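Local coordinates for protein Ta0487 (Thermoplasma acidophilum, PDB 3KBQ) that is of unknown function but belongs to the CinA family and probably binds a molybdopterin-like ligand through this domain, at residues N5-T10 with R57-V62; D47-I52 with T80-A85; I128-G133 with E158-A163; G70-T75 with V147-G152. One frame throughout, in Å; residues are numbered along the deposited sequence.

In the fold
From the N terminus, strand 5-11 opens the loop that interaction 1 closes at the end of helix 49-62, laying that helix on one face of the six-stranded sheet. Before it closes, D47-I52 opens interaction 2, which ends on helix 80-87, so interactions 1 and 2 cross and share helix 49-62. Interaction 4 begins within that second loop, in the turn after strand 65-69, and runs to the end of strand 145-150; it crosses interaction 2, with T80 binding G70. Inside its span I128-G133 opens interaction 3, which closes beyond it on helix 154-163, on the other face, so 3 and 4 cross. Interactions 1 and 3 lie in series, on opposite sides of the chain's centre.

Interaction 1 (N5-T10 with R57-V62); sequences NASVIT and RVALEV
A59, S7 and V62 carry most of this contact, in which the last turns of helix 49-62 lie over strand 5-11. The short axes run nearly antiparallel, at 167°, and come within 7.9 Å of each other. A59 is the pivot: its methyl points at the strand, with its CB 3.8 Å from S7 CB and about as far from I9 CD1, and so small a side chain lets the helix settle close. I9 reaches it from one residue pair further along the same face, CG1 anti to the carbonyl carbon and the chain extended beyond it to put CD1 under the helix. S7 turns OG beside its own backbone N (chi1 -76°), where OG lies 3.7 Å from V62 CG2. The buried hydroxyl has polar company too, in weak hydrogen bonds with R41 O and S63 OG. V62 holds CG2 in the crowded position between its backbone N and carbonyl carbon, directed at S7. At the N-terminal end of the strand N5 OD1 comes to 3.4 Å from V62 O without bonding, since both are acceptors; N5 ND2 is bonded to Q38 OE1. On the strand's other face A6 and V8 meet helix 23-34. Strand 38-45, helix 49-62 and strand 65-69 form a beta-alpha-beta crossover that bridges strand 5-11, as in the three-layer alpha/beta fold of molybdopterin-binding domains.

Interaction 2 (D47-I52 with T80-A85); sequences DDLDEI and TVEGFA
L49 and I52, one turn apart at the start of helix 49-62, straddle the glycine of helix 80-87. The backbones come close, with L49 CA 4.5 Å from G83 CA, and G83 is what permits it: a CB there would point at the first helix and fall only 2.6 Å from I52 CG2. L49 has CG anti to its carbonyl carbon (chi1 -66°), and although its first bond runs along the contact, the branched end swings in, with CD2 3.5 Å from G83 N. Its other methyl, CD1, lies 3.8 Å from E82 OE2. The extended E82 chain crosses L49 obliquely, so its methylenes cover the leucine while the carboxylate stays at the solvent-exposed margin. I52 points toward the second helix. CG2, anti to its backbone N, meets T80 O at 3.8 Å and G83 CA at almost the same distance, and CD1 reaches towards the T80 backbone. T80 turns its hydroxyl elsewhere, to G70 O. D48 sets the first helix in place as its N-cap: OD2 takes E51 N at 3.0 Å (156°), from above the carboxylate plane, and D50 N only weakly. E51 takes no part; its OE1 forms a salt bridge with R41 of the second subunit, and F84 meets F56 edge-to-face. This is close helix-helix packing at a glycine, in which two helices on one face of the sheet are drawn together beside a bound sulfate, a possible mark of the ligand pocket of this MoCF-type fold.

Interaction 3 (I128-G133 with E158-A163); sequences IENPVG and EALLKA
L160 does most of the touching, its two methyls parting over the loop that follows strand 125-128. CD2 comes to 3.0 Å from E129 O, a tight approach of a methyl to a carbonyl oxygen, and also packs 3.7 Å from I128 CG2, the two side chains crossing obliquely. CD1 turns to N130, meeting CG at 4.1 Å with the side chains at about a right angle. The residue before it, A159, brings CB to 4.0 Å from V132 CG2, a small methyl that leaves room for the loop. N130 holds the loop in this shape. With CG anti to its backbone N (chi1 -175°), OD1 takes V132 N in an Asx turn and G133 N at 2.8 Å (169°), completing an Asx motif; both donors stand above the amide plane. Its ND2 binds A135 O and E156 OE1, so an asparagine serves donors and acceptors together. Further out, K105 NZ binds the carbonyls of N130 and G133. The loop leads on to strand 137-142. L161, on the far side of helix 154-163, meets F27 and F31 of helix 23-34, while L160 also packs on L150 and P151 where strand 145-150 ends.

Interaction 4 (G70-T75 with V147-G152); sequences GGLGPT and VIILPG
Backbone meets backbone first: G70 N donates to L150 O at 3.1 Å (136°), from above the carbonyl plane, and G70 CA lies only 3.6 Å from G152 CA. Glycine suits both places, since a CB on G152 would press on G70 CA, and the positive-phi backbone of G70 would jam one against the preceding carbonyl oxygen. A water donates to G70 O and L150 O, 2.8 Å each, so L150 O serves two donors. L72 is the side chain that makes the apolar contact. Its chi1 of -99° departs from a staggered position, a mildly strained setting that sends the branches against the strand end: CD1 is 3.6 Å from I149 CG2, the side chains crossing at about a right angle, and CD2 is 3.5 Å from L150 C, beside the P151 ring. A sulfate, probably from the crystallisation liquor, lies about 4 Å from G70 and may mark a pocket at this glycine-rich loop, as in molybdopterin-binding relatives. The loop leaves strand 65-69 towards helix 80-87, whose T80 binds G70 O; I149 faces that helix, and L150 and P151 lean on helix 154-163, so the strand end lies between the two helical layers.

Interaction 1 (N5-T10 with R57-V62)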
loop_
_atom_site.group_PDB
_atom_site.type_symbol
_atom_site.label_atom_id
_atom_site.label_comp_id
_atom_site.label_asym_id
_atom_site.label_seq_id
_atom_site.Cartn_x
_atom_site.Cartn_y
_atom_site.Cartn_z
ATOM N N ASN B 5 7.824 -15.324 1.768
ATOM C CA ASN B 5 6.897 -14.199 1.709
ATOM C C ASN B 5 7.593 -12.929 2.175
ATOM O O ASN B 5 8.254 -12.923 3.215
ATOM C CB ASN B 5 5.659 -14.461 2.586
ATOM C CG ASN B 5 4.545 -15.292 1.859
ATOM O OD1 ASN B 5 3.600 -15.784 2.500
ATOM N ND2 ASN B 5 4.653 -15.425 0.534
ATOM N N ALA B 6 7.434 -11.861 1.410
ATOM C CA ALA B 6 7.906 -10.528 1.819
ATOM C C ALA B 6 6.773 -9.551 1.732
ATOM O O ALA B 6 5.844 -9.758 0.939
ATOM C CB ALA B 6 9.086 -10.004 0.938
ATOM N N SER B 7 6.833 -8.512 2.566
ATOM C CA SER B 7 5.907 -7.382 2.430
ATOM C C SER B 7 6.654 -6.076 2.329
ATOM O O SER B 7 7.790 -5.959 2.799
ATOM C CB SER B 7 4.925 -7.317 3.603
ATOM O OG SER B 7 3.958 -8.329 3.380
ATOM N N VAL B 8 5.996 -5.092 1.732
ATOM C CA VAL B 8 6.566 -3.785 1.500
ATOM C C VAL B 8 5.706 -2.738 2.217
ATOM O O VAL B 8 4.492 -2.744 2.151
ATOM C CB VAL B 8 6.665 -3.507 -0.006
ATOM C CG1 VAL B 8 7.357 -2.165 -0.316
ATOM C CG2 VAL B 8 7.406 -4.683 -0.683
ATOM N N ILE B 9 6.374 -1.802 2.869
ATOM C CA ILE B 9 5.698 -0.719 3.541
ATOM C C ILE B 9 6.292 0.580 3.001
ATOM O O ILE B 9 7.509 0.695 2.800
ATOM C CB ILE B 9 5.908 -0.772 5.074
ATOM C CG1 ILE B 9 5.269 -2.044 5.690
ATOM C CG2 ILE B 9 5.304 0.552 5.728
ATOM C CD1 ILE B 9 5.809 -2.317 7.142
ATOM N N THR B 10 5.425 1.547 2.733
ATOM C CA THR B 10 5.849 2.853 2.294
ATOM C C THR B 10 5.214 3.820 3.307
ATOM O O THR B 10 3.998 3.789 3.544
ATOM C CB THR B 10 5.302 3.207 0.877
ATOM O OG1 THR B 10 5.769 2.233 -0.069
ATOM C CG2 THR B 10 5.798 4.617 0.414
ATOM N N ARG B 57 3.262 -4.535 12.106
ATOM C CA ARG B 57 2.674 -5.718 12.731
ATOM C C ARG B 57 1.933 -6.650 11.752
ATOM O O ARG B 57 2.146 -7.867 11.730
ATOM C CB ARG B 57 1.715 -5.309 13.863
ATOM C CG ARG B 57 2.409 -4.625 15.065
ATOM C CD ARG B 57 3.656 -5.404 15.475
ATOM N NE ARG B 57 3.345 -6.779 15.875
ATOM C CZ ARG B 57 3.295 -7.173 17.137
ATOM N NH1 ARG B 57 3.507 -6.274 18.092
ATOM N NH2 ARG B 57 3.037 -8.457 17.452
ATOM N N VAL B 58 1.048 -6.075 10.964
ATOM C CA VAL B 58 0.435 -6.857 9.894
ATOM C C VAL B 58 1.463 -7.458 8.908
ATOM O O VAL B 58 1.372 -8.660 8.610
ATOM C CB VAL B 58 -0.661 -6.088 9.174
ATOM C CG1 VAL B 58 -1.360 -6.989 8.207
ATOM C CG2 VAL B 58 -1.700 -5.658 10.249
ATOM N N ALA B 59 2.417 -6.647 8.442
ATOM C CA ALA B 59 3.416 -7.159 7.535
ATOM C C ALA B 59 4.110 -8.379 8.140
ATOM O O ALA B 59 4.318 -9.412 7.451
ATOM C CB ALA B 59 4.445 -6.021 7.116
ATOM N N LEU B 60 4.403 -8.300 9.434
ATOM C CA LEU B 60 5.161 -9.367 10.106
ATOM C C LEU B 60 4.294 -10.609 10.296
ATOM O O LEU B 60 4.798 -11.756 10.262
ATOM C CB LEU B 60 5.703 -8.871 11.445
ATOM C CG LEU B 60 6.956 -7.992 11.431
ATOM C CD1 LEU B 60 7.176 -7.295 12.844
ATOM C CD2 LEU B 60 8.235 -8.814 11.058
ATOM N N GLU B 61 2.986 -10.399 10.437
ATOM C CA GLU B 61 2.054 -11.517 10.564
ATOM C C GLU B 61 2.040 -12.353 9.257
ATOM O O GLU B 61 1.867 -13.541 9.292
ATOM C CB GLU B 61 0.673 -10.940 10.826
ATOM C CG GLU B 61 -0.449 -11.901 10.813
ATOM C CD GLU B 61 -1.797 -11.182 11.126
ATOM O OE1 GLU B 61 -1.814 -9.991 11.564
ATOM O OE2 GLU B 61 -2.849 -11.826 10.907
ATOM N N VAL B 62 2.215 -11.737 8.101
ATOM C CA VAL B 62 2.044 -12.481 6.831
ATOM C C VAL B 62 3.354 -12.757 6.057
ATOM O O VAL B 62 3.351 -13.430 5.003
ATOM C CB VAL B 62 1.035 -11.723 5.914
ATOM C CG1 VAL B 62 -0.289 -11.540 6.638
ATOM C CG2 VAL B 62 1.618 -10.296 5.422
#

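Interaction 2 (D47-I52 with T80-A85)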
loop_
_atom_site.group_PDB
_atom_site.type_symbol
_atom_site.label_atom_id
_atom_site.label_comp_id
_atom_site.label_asym_id
_atom_site.label_seq_id
_atom_site.Cartn_x
_atom_site.Cartn_y
_atom_site.Cartn_z
ATOM N N ASP B 47 2.656 9.494 8.051
ATOM C CA ASP B 47 3.653 9.785 9.052
ATOM C C ASP B 47 3.003 9.843 10.413
ATOM O O ASP B 47 2.764 10.917 10.943
ATOM C CB ASP B 47 4.366 11.105 8.707
ATOM C CG ASP B 47 5.057 11.001 7.352
ATOM O OD1 ASP B 47 6.048 10.219 7.300
ATOM O OD2 ASP B 47 4.573 11.593 6.346
ATOM N N ASP B 48 2.793 8.682 11.015
ATOM C CA ASP B 48 1.957 8.619 12.209
ATOM C C ASP B 48 2.349 7.352 12.966
ATOM O O ASP B 48 2.318 6.253 12.357
ATOM C CB ASP B 48 0.504 8.475 11.738
ATOM C CG ASP B 48 -0.459 8.287 12.880
ATOM O OD1 ASP B 48 -1.245 9.222 13.085
ATOM O OD2 ASP B 48 -0.407 7.232 13.590
ATOM N N LEU B 49 2.681 7.486 14.260
ATOM C CA LEU B 49 3.261 6.346 15.009
ATOM C C LEU B 49 2.380 5.137 14.978
ATOM O O LEU B 49 2.851 4.047 14.731
ATOM C CB LEU B 49 3.575 6.684 16.498
ATOM C CG LEU B 49 4.691 7.719 16.662
ATOM C CD1 LEU B 49 4.864 8.128 18.153
ATOM C CD2 LEU B 49 6.009 7.241 16.074
ATOM N N ASP B 50 1.099 5.327 15.229
ATOM C CA ASP B 50 0.231 4.181 15.413
ATOM C C ASP B 50 -0.005 3.514 14.053
ATOM O O ASP B 50 -0.155 2.310 13.996
ATOM C CB ASP B 50 -1.106 4.576 15.999
ATOM C CG ASP B 50 -1.049 4.938 17.493
ATOM O OD1 ASP B 50 -0.023 4.704 18.181
ATOM O OD2 ASP B 50 -2.084 5.469 17.990
ATOM N N GLU B 51 -0.057 4.302 12.979
ATOM C CA GLU B 51 -0.330 3.748 11.654
ATOM C C GLU B 51 0.867 2.973 11.175
ATOM O O GLU B 51 0.734 1.913 10.540
ATOM C CB GLU B 51 -0.622 4.873 10.636
ATOM C CG GLU B 51 -1.937 5.608 10.941
ATOM C CD GLU B 51 -3.140 4.719 10.671
ATOM O OE1 GLU B 51 -3.419 4.434 9.491
ATOM O OE2 GLU B 51 -3.787 4.273 11.646
ATOM N N ILE B 52 2.046 3.504 11.482
ATOM C CA ILE B 52 3.313 2.830 11.133
ATOM C C ILE B 52 3.419 1.513 11.898
ATOM O O ILE B 52 3.791 0.459 11.307
ATOM C CB ILE B 52 4.547 3.769 11.418
ATOM C CG1 ILE B 52 4.647 4.904 10.377
ATOM C CG2 ILE B 52 5.891 2.953 11.453
ATOM C CD1 ILE B 52 5.328 6.178 10.918
ATOM N N THR B 80 9.459 6.783 11.466
ATOM C CA THR B 80 9.314 5.370 11.133
ATOM C C THR B 80 10.013 4.463 12.170
ATOM O O THR B 80 9.412 3.506 12.645
ATOM C CB THR B 80 9.791 5.071 9.709
ATOM O OG1 THR B 80 8.943 5.790 8.786
ATOM C CG2 THR B 80 9.733 3.527 9.404
ATOM N N VAL B 81 11.247 4.802 12.538
ATOM C CA VAL B 81 11.989 4.038 13.554
ATOM C C VAL B 81 11.251 3.984 14.888
ATOM O O VAL B 81 11.098 2.912 15.493
ATOM C CB VAL B 81 13.445 4.604 13.774
ATOM C CG1 VAL B 81 14.189 3.785 14.897
ATOM C CG2 VAL B 81 14.188 4.487 12.505
ATOM N N GLU B 82 10.756 5.125 15.324
ATOM C CA GLU B 82 10.021 5.159 16.574
ATOM C C GLU B 82 8.729 4.331 16.474
ATOM O O GLU B 82 8.353 3.635 17.418
ATOM C CB GLU B 82 9.701 6.611 16.962
ATOM C CG GLU B 82 9.091 6.752 18.372
ATOM C CD GLU B 82 8.837 8.213 18.790
ATOM O OE1 GLU B 82 9.180 9.172 18.040
ATOM O OE2 GLU B 82 8.258 8.395 19.867
ATOM N N GLY B 83 8.008 4.469 15.363
ATOM C CA GLY B 83 6.800 3.645 15.160
ATOM C C GLY B 83 7.124 2.157 15.200
ATOM O O GLY B 83 6.377 1.377 15.771
ATOM N N PHE B 84 8.216 1.770 14.548
ATOM C CA PHE B 84 8.687 0.392 14.577
ATOM C C PHE B 84 9.048 -0.080 15.994
ATOM O O PHE B 84 8.600 -1.140 16.395
ATOM C CB PHE B 84 9.892 0.159 13.674
ATOM C CG PHE B 84 10.425 -1.242 13.764
ATOM C CD1 PHE B 84 9.712 -2.298 13.184
ATOM C CD2 PHE B 84 11.603 -1.519 14.449
ATOM C CE1 PHE B 84 10.183 -3.635 13.276
ATOM C CE2 PHE B 84 12.087 -2.864 14.551
ATOM C CZ PHE B 84 11.368 -3.905 13.945
ATOM N N ALA B 85 9.838 0.700 16.729
ATOM C CA ALA B 85 10.165 0.389 18.152
ATOM C C ALA B 85 8.935 0.150 19.020
ATOM O O ALA B 85 8.877 -0.818 19.798
ATOM C CB ALA B 85 10.964 1.521 18.775
#

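Interaction 3 (I128-G133 with E158-A163)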
loop_
_atom_site.group_PDB
_atom_site.type_symbol
_atom_site.label_atom_id
_atom_site.label_comp_id
_atom_site.label_asym_id
_atom_site.label_seq_id
_atom_site.Cartn_x
_atom_site.Cartn_y
_atom_site.Cartn_z
ATOM N N ILE B 128 22.585 0.569 9.276
ATOM C CA ILE B 128 23.321 0.366 8.036
ATOM C C ILE B 128 23.769 1.725 7.497
ATOM O O ILE B 128 22.949 2.657 7.366
ATOM C CB ILE B 128 22.467 -0.218 6.869
ATOM C CG1 ILE B 128 21.430 -1.251 7.353
ATOM C CG2 ILE B 128 23.433 -0.743 5.801
ATOM C CD1 ILE B 128 20.159 -1.393 6.435
ATOM N N GLU B 129 25.044 1.808 7.142
ATOM C CA GLU B 129 25.661 3.051 6.696
ATOM C C GLU B 129 24.989 3.599 5.465
ATOM O O GLU B 129 24.689 2.854 4.534
ATOM C CB GLU B 129 27.131 2.821 6.390
ATOM C CG GLU B 129 27.885 4.146 6.277
ATOM C CD GLU B 129 28.859 4.184 5.100
ATOM O OE1 GLU B 129 29.522 5.240 4.890
ATOM O OE2 GLU B 129 28.973 3.154 4.396
ATOM N N ASN B 130 24.731 4.890 5.460
ATOM C CA ASN B 130 24.131 5.525 4.313
ATOM C C ASN B 130 25.190 6.376 3.633
ATOM O O ASN B 130 25.398 7.517 4.022
ATOM C CB ASN B 130 22.950 6.384 4.761
ATOM C CG ASN B 130 22.177 6.995 3.614
ATOM O OD1 ASN B 130 22.586 6.965 2.431
ATOM N ND2 ASN B 130 21.042 7.582 3.963
ATOM N N PRO B 131 25.840 5.835 2.588
ATOM C CA PRO B 131 26.952 6.570 2.007
ATOM C C PRO B 131 26.501 7.793 1.206
ATOM O O PRO B 131 27.327 8.661 0.910
ATOM C CB PRO B 131 27.617 5.532 1.091
ATOM C CG PRO B 131 26.541 4.590 0.711
ATOM C CD PRO B 131 25.380 4.751 1.700
ATOM N N VAL B 132 25.206 7.878 0.900
ATOM C CA VAL B 132 24.640 8.917 0.045
ATOM C C VAL B 132 24.007 10.030 0.867
ATOM O O VAL B 132 24.229 11.209 0.595
ATOM C CB VAL B 132 23.496 8.361 -0.880
ATOM C CG1 VAL B 132 22.957 9.462 -1.810
ATOM C CG2 VAL B 132 23.917 7.113 -1.643
ATOM N N GLY B 133 23.180 9.673 1.848
ATOM C CA GLY B 133 22.410 10.684 2.558
ATOM C C GLY B 133 22.778 10.624 4.013
ATOM O O GLY B 133 23.779 10.009 4.375
ATOM N N GLU B 158 17.744 2.769 -2.714
ATOM C CA GLU B 158 18.257 1.779 -3.667
ATOM C C GLU B 158 19.705 1.393 -3.366
ATOM O O GLU B 158 20.045 0.200 -3.400
ATOM C CB GLU B 158 18.086 2.241 -5.110
ATOM C CG GLU B 158 16.606 2.550 -5.422
ATOM C CD GLU B 158 16.364 3.184 -6.802
ATOM O OE1 GLU B 158 17.311 3.315 -7.586
ATOM O OE2 GLU B 158 15.196 3.510 -7.118
ATOM N N ALA B 159 20.514 2.379 -2.983
ATOM C CA ALA B 159 21.888 2.119 -2.584
ATOM C C ALA B 159 21.942 1.177 -1.381
ATOM O O ALA B 159 22.667 0.200 -1.396
ATOM C CB ALA B 159 22.628 3.409 -2.288
ATOM N N LEU B 160 21.170 1.460 -0.351
ATOM C CA LEU B 160 21.198 0.638 0.870
ATOM C C LEU B 160 20.603 -0.775 0.658
ATOM O O LEU B 160 21.109 -1.781 1.183
ATOM C CB LEU B 160 20.443 1.365 1.980
ATOM C CG LEU B 160 21.145 2.510 2.742
ATOM C CD1 LEU B 160 20.109 3.416 3.300
ATOM C CD2 LEU B 160 21.913 1.997 3.895
ATOM N N LEU B 161 19.534 -0.851 -0.128
ATOM C CA LEU B 161 18.921 -2.138 -0.412
ATOM C C LEU B 161 19.917 -3.048 -1.126
ATOM O O LEU B 161 20.087 -4.231 -0.753
ATOM C CB LEU B 161 17.593 -1.967 -1.186
ATOM C CG LEU B 161 16.756 -3.227 -1.338
ATOM C CD1 LEU B 161 16.517 -3.858 0.022
ATOM C CD2 LEU B 161 15.392 -2.902 -2.059
ATOM N N LYS B 162 20.610 -2.479 -2.115
ATOM C CA LYS B 162 21.696 -3.188 -2.801
ATOM C C LYS B 162 22.865 -3.619 -1.901
ATOM O O LYS B 162 23.345 -4.734 -2.026
ATOM C CB LYS B 162 22.132 -2.443 -4.076
ATOM C CG LYS B 162 21.153 -2.787 -5.220
ATOM C CD LYS B 162 21.335 -2.024 -6.530
ATOM C CE LYS B 162 20.519 -0.743 -6.538
ATOM N NZ LYS B 162 21.320 0.356 -5.936
ATOM N N ALA B 163 23.277 -2.771 -0.974
ATOM C CA ALA B 163 24.278 -3.116 0.041
ATOM C C ALA B 163 23.845 -4.240 1.021
ATOM O O ALA B 163 24.696 -4.881 1.648
ATOM C CB ALA B 163 24.678 -1.875 0.815
#

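Interaction 4 (G70-T75 with V147-G152)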
loop_
_atom_site.group_PDB
_atom_site.type_symbol
_atom_site.label_atom_id
_atom_site.label_comp_id
_atom_site.label_asym_id
_atom_site.label_seq_id
_atom_site.Cartn_x
_atom_site.Cartn_y
_atom_site.Cartn_z
ATOM N N GLY B 70 10.906 5.328 3.669
ATOM C CA GLY B 70 10.267 6.559 4.030
ATOM C C GLY B 70 10.274 6.816 5.531
ATOM O O GLY B 70 10.277 5.894 6.321
ATOM N N GLY B 71 10.246 8.081 5.915
ATOM C CA GLY B 71 10.086 8.472 7.331
ATOM C C GLY B 71 11.358 8.310 8.163
ATOM O O GLY B 71 11.296 8.128 9.396
ATOM N N LEU B 72 12.499 8.363 7.478
ATOM C CA LEU B 72 13.839 8.341 8.111
ATOM C C LEU B 72 14.528 9.555 7.598
ATOM O O LEU B 72 14.671 9.699 6.357
ATOM C CB LEU B 72 14.682 7.163 7.599
ATOM C CG LEU B 72 14.806 5.886 8.410
ATOM C CD1 LEU B 72 13.435 5.416 8.641
ATOM C CD2 LEU B 72 15.647 4.834 7.635
ATOM N N GLY B 73 14.989 10.428 8.483
ATOM C CA GLY B 73 15.451 11.719 8.031
ATOM C C GLY B 73 15.541 12.673 9.199
ATOM O O GLY B 73 15.028 12.376 10.291
ATOM N N PRO B 74 16.186 13.826 8.980
ATOM C CA PRO B 74 16.432 14.731 10.084
ATOM C C PRO B 74 15.238 15.658 10.422
ATOM O O PRO B 74 15.453 16.815 10.695
ATOM C CB PRO B 74 17.646 15.554 9.580
ATOM C CG PRO B 74 17.399 15.692 8.160
ATOM C CD PRO B 74 16.760 14.345 7.726
ATOM N N THR B 75 13.991 15.185 10.403
ATOM C CA THR B 75 12.867 16.082 10.734
ATOM C C THR B 75 11.993 15.335 11.733
ATOM O O THR B 75 12.037 14.120 11.764
ATOM C CB THR B 75 11.991 16.497 9.513
ATOM O OG1 THR B 75 11.267 15.359 9.046
ATOM C CG2 THR B 75 12.824 17.121 8.335
ATOM N N VAL B 147 13.627 -7.338 9.186
ATOM C CA VAL B 147 12.948 -6.100 8.863
ATOM C C VAL B 147 14.049 -5.149 8.409
ATOM O O VAL B 147 15.047 -4.960 9.113
ATOM C CB VAL B 147 12.209 -5.506 10.051
ATOM C CG1 VAL B 147 11.511 -4.212 9.637
ATOM C CG2 VAL B 147 11.138 -6.469 10.586
ATOM N N ILE B 148 13.912 -4.626 7.210
ATOM C CA ILE B 148 14.873 -3.652 6.651
ATOM C C ILE B 148 14.147 -2.307 6.545
ATOM O O ILE B 148 13.106 -2.208 5.871
ATOM C CB ILE B 148 15.319 -4.079 5.233
ATOM C CG1 ILE B 148 16.007 -5.457 5.258
ATOM C CG2 ILE B 148 16.236 -3.038 4.596
ATOM C CD1 ILE B 148 17.481 -5.352 5.455
ATOM N N ILE B 149 14.683 -1.276 7.190
ATOM C CA ILE B 149 13.996 0.022 7.271
ATOM C C ILE B 149 14.901 1.018 6.543
ATOM O O ILE B 149 16.071 1.186 6.944
ATOM C CB ILE B 149 13.743 0.395 8.759
ATOM C CG1 ILE B 149 12.808 -0.630 9.418
ATOM C CG2 ILE B 149 13.170 1.861 8.922
ATOM C CD1 ILE B 149 12.725 -0.437 10.975
ATOM N N LEU B 150 14.379 1.624 5.467
ATOM C CA LEU B 150 15.186 2.398 4.507
ATOM C C LEU B 150 14.681 3.826 4.416
ATOM O O LEU B 150 13.516 4.070 4.741
ATOM C CB LEU B 150 15.115 1.759 3.128
ATOM C CG LEU B 150 15.581 0.295 3.025
ATOM C CD1 LEU B 150 15.361 -0.289 1.622
ATOM C CD2 LEU B 150 17.028 0.284 3.432
ATOM N N PRO B 151 15.555 4.774 4.016
ATOM C CA PRO B 151 15.137 6.168 3.720
ATOM C C PRO B 151 14.210 6.188 2.537
ATOM O O PRO B 151 14.192 5.241 1.730
ATOM C CB PRO B 151 16.428 6.863 3.286
ATOM C CG PRO B 151 17.556 6.029 3.878
ATOM C CD PRO B 151 17.011 4.602 3.929
ATOM N N GLY B 152 13.461 7.273 2.405
ATOM C CA GLY B 152 12.475 7.349 1.302
ATOM C C GLY B 152 13.097 7.986 0.061
ATOM O O GLY B 152 12.537 7.923 -1.029
HETATM O O HOH W 1 11.318 3.256 6.192
#